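Local structure of Kiaa0380 (Homo sapiens, 1HTJ) at residues P57-C65 with A128-I136. The protein probably links heterotrimeric G protein signalling to Rho GTPases, as a guanine nucleotide exchange factor whose RGS-like domain is the part described here. The protein carries 3 engineered substitutions. Sequence-based numbering, arbitrary orientation.
Sequences PSPLLFYLC and AMPEIQEQI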
loop_
_atom_site.group_PDB
_atom_site.type_symbol
_atom_site.label_atom_id
_atom_site.label_comp_id
_atom_site.label_asym_id
_atom_site.label_seq_id
_atom_site.Cartn_x
_atom_site.Cartn_y
_atom_site.Cartn_z
ATOM N N PRO A 57 -5.131 -5.089 5.379
ATOM C CA PRO A 57 -4.168 -4.464 4.453
ATOM C C PRO A 57 -4.642 -4.335 3.006
ATOM O O PRO A 57 -3.964 -3.718 2.184
ATOM C CB PRO A 57 -2.967 -5.392 4.549
ATOM C CG PRO A 57 -3.660 -6.757 4.585
ATOM C CD PRO A 57 -4.793 -6.510 5.608
ATOM N N SER A 58 -5.792 -4.911 2.693
ATOM C CA SER A 58 -6.285 -4.901 1.327
ATOM C C SER A 58 -6.477 -3.532 0.642
ATOM O O SER A 58 -5.835 -3.253 -0.362
ATOM C CB SER A 58 -7.589 -5.708 1.256
ATOM O OG SER A 58 -7.412 -6.985 1.861
ATOM N N PRO A 59 -7.354 -2.667 1.181
ATOM C CA PRO A 59 -7.562 -1.365 0.533
ATOM C C PRO A 59 -6.332 -0.531 0.236
ATOM O O PRO A 59 -6.211 0.003 -0.876
ATOM C CB PRO A 59 -8.546 -0.646 1.468
ATOM C CG PRO A 59 -8.339 -1.307 2.788
ATOM C CD PRO A 59 -8.145 -2.767 2.420
ATOM N N LEU A 60 -5.427 -0.411 1.207
ATOM C CA LEU A 60 -4.233 0.387 0.987
ATOM C C LEU A 60 -3.235 -0.276 0.064
ATOM O O LEU A 60 -2.628 0.400 -0.774
ATOM C CB LEU A 60 -3.550 0.724 2.311
ATOM C CG LEU A 60 -2.258 1.530 2.188
ATOM C CD1 LEU A 60 -2.525 2.805 1.387
ATOM C CD2 LEU A 60 -1.726 1.868 3.582
ATOM N N LEU A 61 -3.033 -1.584 0.219
ATOM C CA LEU A 61 -2.083 -2.264 -0.647
ATOM C C LEU A 61 -2.615 -2.226 -2.068
ATOM O O LEU A 61 -1.852 -2.074 -3.028
ATOM C CB LEU A 61 -1.841 -3.716 -0.198
ATOM C CG LEU A 61 -0.947 -3.897 1.042
ATOM C CD1 LEU A 61 -0.725 -5.389 1.308
ATOM C CD2 LEU A 61 0.405 -3.185 0.814
ATOM N N PHE A 62 -3.926 -2.362 -2.201
ATOM C CA PHE A 62 -4.548 -2.308 -3.511
ATOM C C PHE A 62 -4.284 -0.921 -4.108
ATOM O O PHE A 62 -3.789 -0.780 -5.238
ATOM C CB PHE A 62 -6.052 -2.529 -3.396
ATOM C CG PHE A 62 -6.793 -2.178 -4.643
ATOM C CD1 PHE A 62 -6.533 -2.864 -5.837
ATOM C CD2 PHE A 62 -7.695 -1.112 -4.658
ATOM C CE1 PHE A 62 -7.156 -2.492 -7.021
ATOM C CE2 PHE A 62 -8.328 -0.733 -5.845
ATOM C CZ PHE A 62 -8.056 -1.424 -7.029
ATOM N N TYR A 63 -4.610 0.103 -3.325
ATOM C CA TYR A 63 -4.429 1.484 -3.746
ATOM C C TYR A 63 -2.988 1.753 -4.210
ATOM O O TYR A 63 -2.760 2.381 -5.254
ATOM C CB TYR A 63 -4.778 2.423 -2.581
ATOM C CG TYR A 63 -4.638 3.877 -2.922
ATOM C CD1 TYR A 63 -5.755 4.646 -3.229
ATOM C CD2 TYR A 63 -3.387 4.481 -2.962
ATOM C CE1 TYR A 63 -5.626 5.991 -3.568
ATOM C CE2 TYR A 63 -3.245 5.826 -3.303
ATOM C CZ TYR A 63 -4.368 6.573 -3.601
ATOM O OH TYR A 63 -4.239 7.906 -3.906
ATOM N N LEU A 64 -2.024 1.277 -3.426
ATOM C CA LEU A 64 -0.622 1.473 -3.739
ATOM C C LEU A 64 -0.212 0.746 -5.025
ATOM O O LEU A 64 0.666 1.212 -5.770
ATOM C CB LEU A 64 0.245 1.000 -2.565
ATOM C CG LEU A 64 0.175 1.850 -1.282
ATOM C CD1 LEU A 64 0.995 1.206 -0.178
ATOM C CD2 LEU A 64 0.702 3.245 -1.567
ATOM N N CYS A 65 -0.830 -0.403 -5.276
ATOM C CA CYS A 65 -0.505 -1.159 -6.476
ATOM C C CYS A 65 -1.132 -0.484 -7.692
ATOM O O CYS A 65 -0.494 -0.376 -8.732
ATOM C CB CYS A 65 -0.971 -2.611 -6.337
ATOM S SG CYS A 65 0.125 -3.647 -5.300
ATOM N N ALA A 128 -11.847 2.432 -2.535
ATOM C CA ALA A 128 -11.098 1.994 -1.367
ATOM C C ALA A 128 -10.781 3.126 -0.393
ATOM O O ALA A 128 -10.470 2.871 0.772
ATOM C CB ALA A 128 -9.798 1.335 -1.813
HETATM N N MSE A 129 -10.858 4.363 -0.878
HETATM C CA MSE A 129 -10.527 5.534 -0.073
HETATM C C MSE A 129 -11.186 5.643 1.281
HETATM O O MSE A 129 -10.524 5.919 2.276
HETATM C CB MSE A 129 -10.795 6.811 -0.861
HETATM C CG MSE A 129 -9.608 7.258 -1.675
HETATM SE SE MSE A 129 -8.012 7.360 -0.568
HETATM C CE MSE A 129 -8.767 8.273 0.954
ATOM N N PRO A 130 -12.503 5.444 1.337
ATOM C CA PRO A 130 -13.223 5.529 2.608
ATOM C C PRO A 130 -12.598 4.679 3.726
ATOM O O PRO A 130 -12.439 5.158 4.856
ATOM C CB PRO A 130 -14.627 5.056 2.233
ATOM C CG PRO A 130 -14.759 5.532 0.833
ATOM C CD PRO A 130 -13.430 5.157 0.232
ATOM N N GLU A 131 -12.247 3.427 3.415
ATOM C CA GLU A 131 -11.658 2.552 4.433
ATOM C C GLU A 131 -10.232 2.966 4.742
ATOM O O GLU A 131 -9.775 2.871 5.878
ATOM C CB GLU A 131 -11.703 1.083 4.002
ATOM C CG GLU A 131 -11.124 0.117 5.048
ATOM C CD GLU A 131 -11.585 -1.339 4.857
ATOM O OE1 GLU A 131 -11.993 -1.706 3.733
ATOM O OE2 GLU A 131 -11.530 -2.125 5.832
ATOM N N ILE A 132 -9.524 3.430 3.730
ATOM C CA ILE A 132 -8.169 3.876 3.956
ATOM C C ILE A 132 -8.210 5.074 4.922
ATOM O O ILE A 132 -7.428 5.143 5.871
ATOM C CB ILE A 132 -7.499 4.280 2.636
ATOM C CG1 ILE A 132 -7.372 3.046 1.738
ATOM C CG2 ILE A 132 -6.153 4.913 2.910
ATOM C CD1 ILE A 132 -6.655 3.290 0.415
ATOM N N GLN A 133 -9.141 5.997 4.687
ATOM C CA GLN A 133 -9.283 7.180 5.526
ATOM C C GLN A 133 -9.551 6.786 6.963
ATOM O O GLN A 133 -8.959 7.330 7.889
ATOM C CB GLN A 133 -10.427 8.066 5.029
ATOM C CG GLN A 133 -10.052 8.970 3.864
ATOM C CD GLN A 133 -8.815 9.801 4.154
ATOM O OE1 GLN A 133 -8.692 10.403 5.230
ATOM N NE2 GLN A 133 -7.888 9.845 3.194
ATOM N N GLU A 134 -10.459 5.839 7.138
ATOM C CA GLU A 134 -10.803 5.360 8.460
ATOM C C GLU A 134 -9.544 4.800 9.145
ATOM O O GLU A 134 -9.283 5.094 10.313
ATOM C CB GLU A 134 -11.862 4.279 8.331
ATOM C CG GLU A 134 -12.577 3.963 9.609
ATOM C CD GLU A 134 -13.158 2.571 9.583
ATOM O OE1 GLU A 134 -13.865 2.239 8.592
ATOM O OE2 GLU A 134 -12.902 1.813 10.553
ATOM N N GLN A 135 -8.764 4.002 8.414
ATOM C CA GLN A 135 -7.530 3.447 8.953
ATOM C C GLN A 135 -6.562 4.585 9.284
ATOM O O GLN A 135 -5.830 4.521 10.273
ATOM C CB GLN A 135 -6.889 2.484 7.948
ATOM C CG GLN A 135 -7.757 1.246 7.626
ATOM C CD GLN A 135 -7.065 0.269 6.694
ATOM O OE1 GLN A 135 -6.108 0.630 6.009
ATOM N NE2 GLN A 135 -7.553 -0.968 6.650
ATOM N N ILE A 136 -6.551 5.622 8.452
ATOM C CA ILE A 136 -5.687 6.765 8.709
ATOM C C ILE A 136 -6.086 7.396 10.055
ATOM O O ILE A 136 -5.230 7.757 10.858
ATOM C CB ILE A 136 -5.771 7.807 7.562
ATOM C CG1 ILE A 136 -4.755 7.433 6.478
ATOM C CG2 ILE A 136 -5.508 9.224 8.095
ATOM C CD1 ILE A 136 -4.785 8.308 5.240
HETATM O O HOH W 1 -5.330 -1.185 4.076
#
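Pro59 is a knob set into a hole formed by Ala128, Glu131, Ile132 and Gln135. Its CB meets Ile132 CG1 at 3.9 Å and Ala128 CB at 4.0 Å, while its CG lies against the Glu131 side chain and Gln135 NE2. With CG anti to the backbone N (chi1 -179°), Glu131 passes obliquely by the CG corner of the pyrrolidine ring, touching it with its own CG and its carboxylate end.

Ile132 carries the rest of the apolar contact with Leu60 and Tyr63. Its CG1 branch stands anti to the carbonyl carbon and reaches on through an extended chi2 (-177°), bringing CD1 to 3.6 Å from Tyr63 CB. Ile132 CD1 also touches Pro59 O and lies 3.8 Å from Leu60 CA. Replacing Ile132 by alanine would probably open a gap between Pro59, Leu60 and Tyr63, leaving the start of the tyrosine side chain less firmly held. Farther along the ring, selenomethionine 129, its chain bent, makes a Met-aromatic contact, SE lying 4.9 Å from the Tyr63 centroid in an oblique approach. Ala128 CB meets the Phe62 ring at its edge.

No direct hydrogen bond joins the segments; instead, one water accepts from Leu60 N at 3.0 Å and donates to Gln135 OE1 at 2.8 Å. Gln135 NE2 bonds to Asp56 O, so both ends of the amide are engaged near the start of helix 58-69. The axes of segments 58-65 and 128-136 cross at -119° inside the helical RGS-like domain, and the chemistry implies a buried joint held mainly by apolar shape fit, with a single bridging water serving an early backbone N-H.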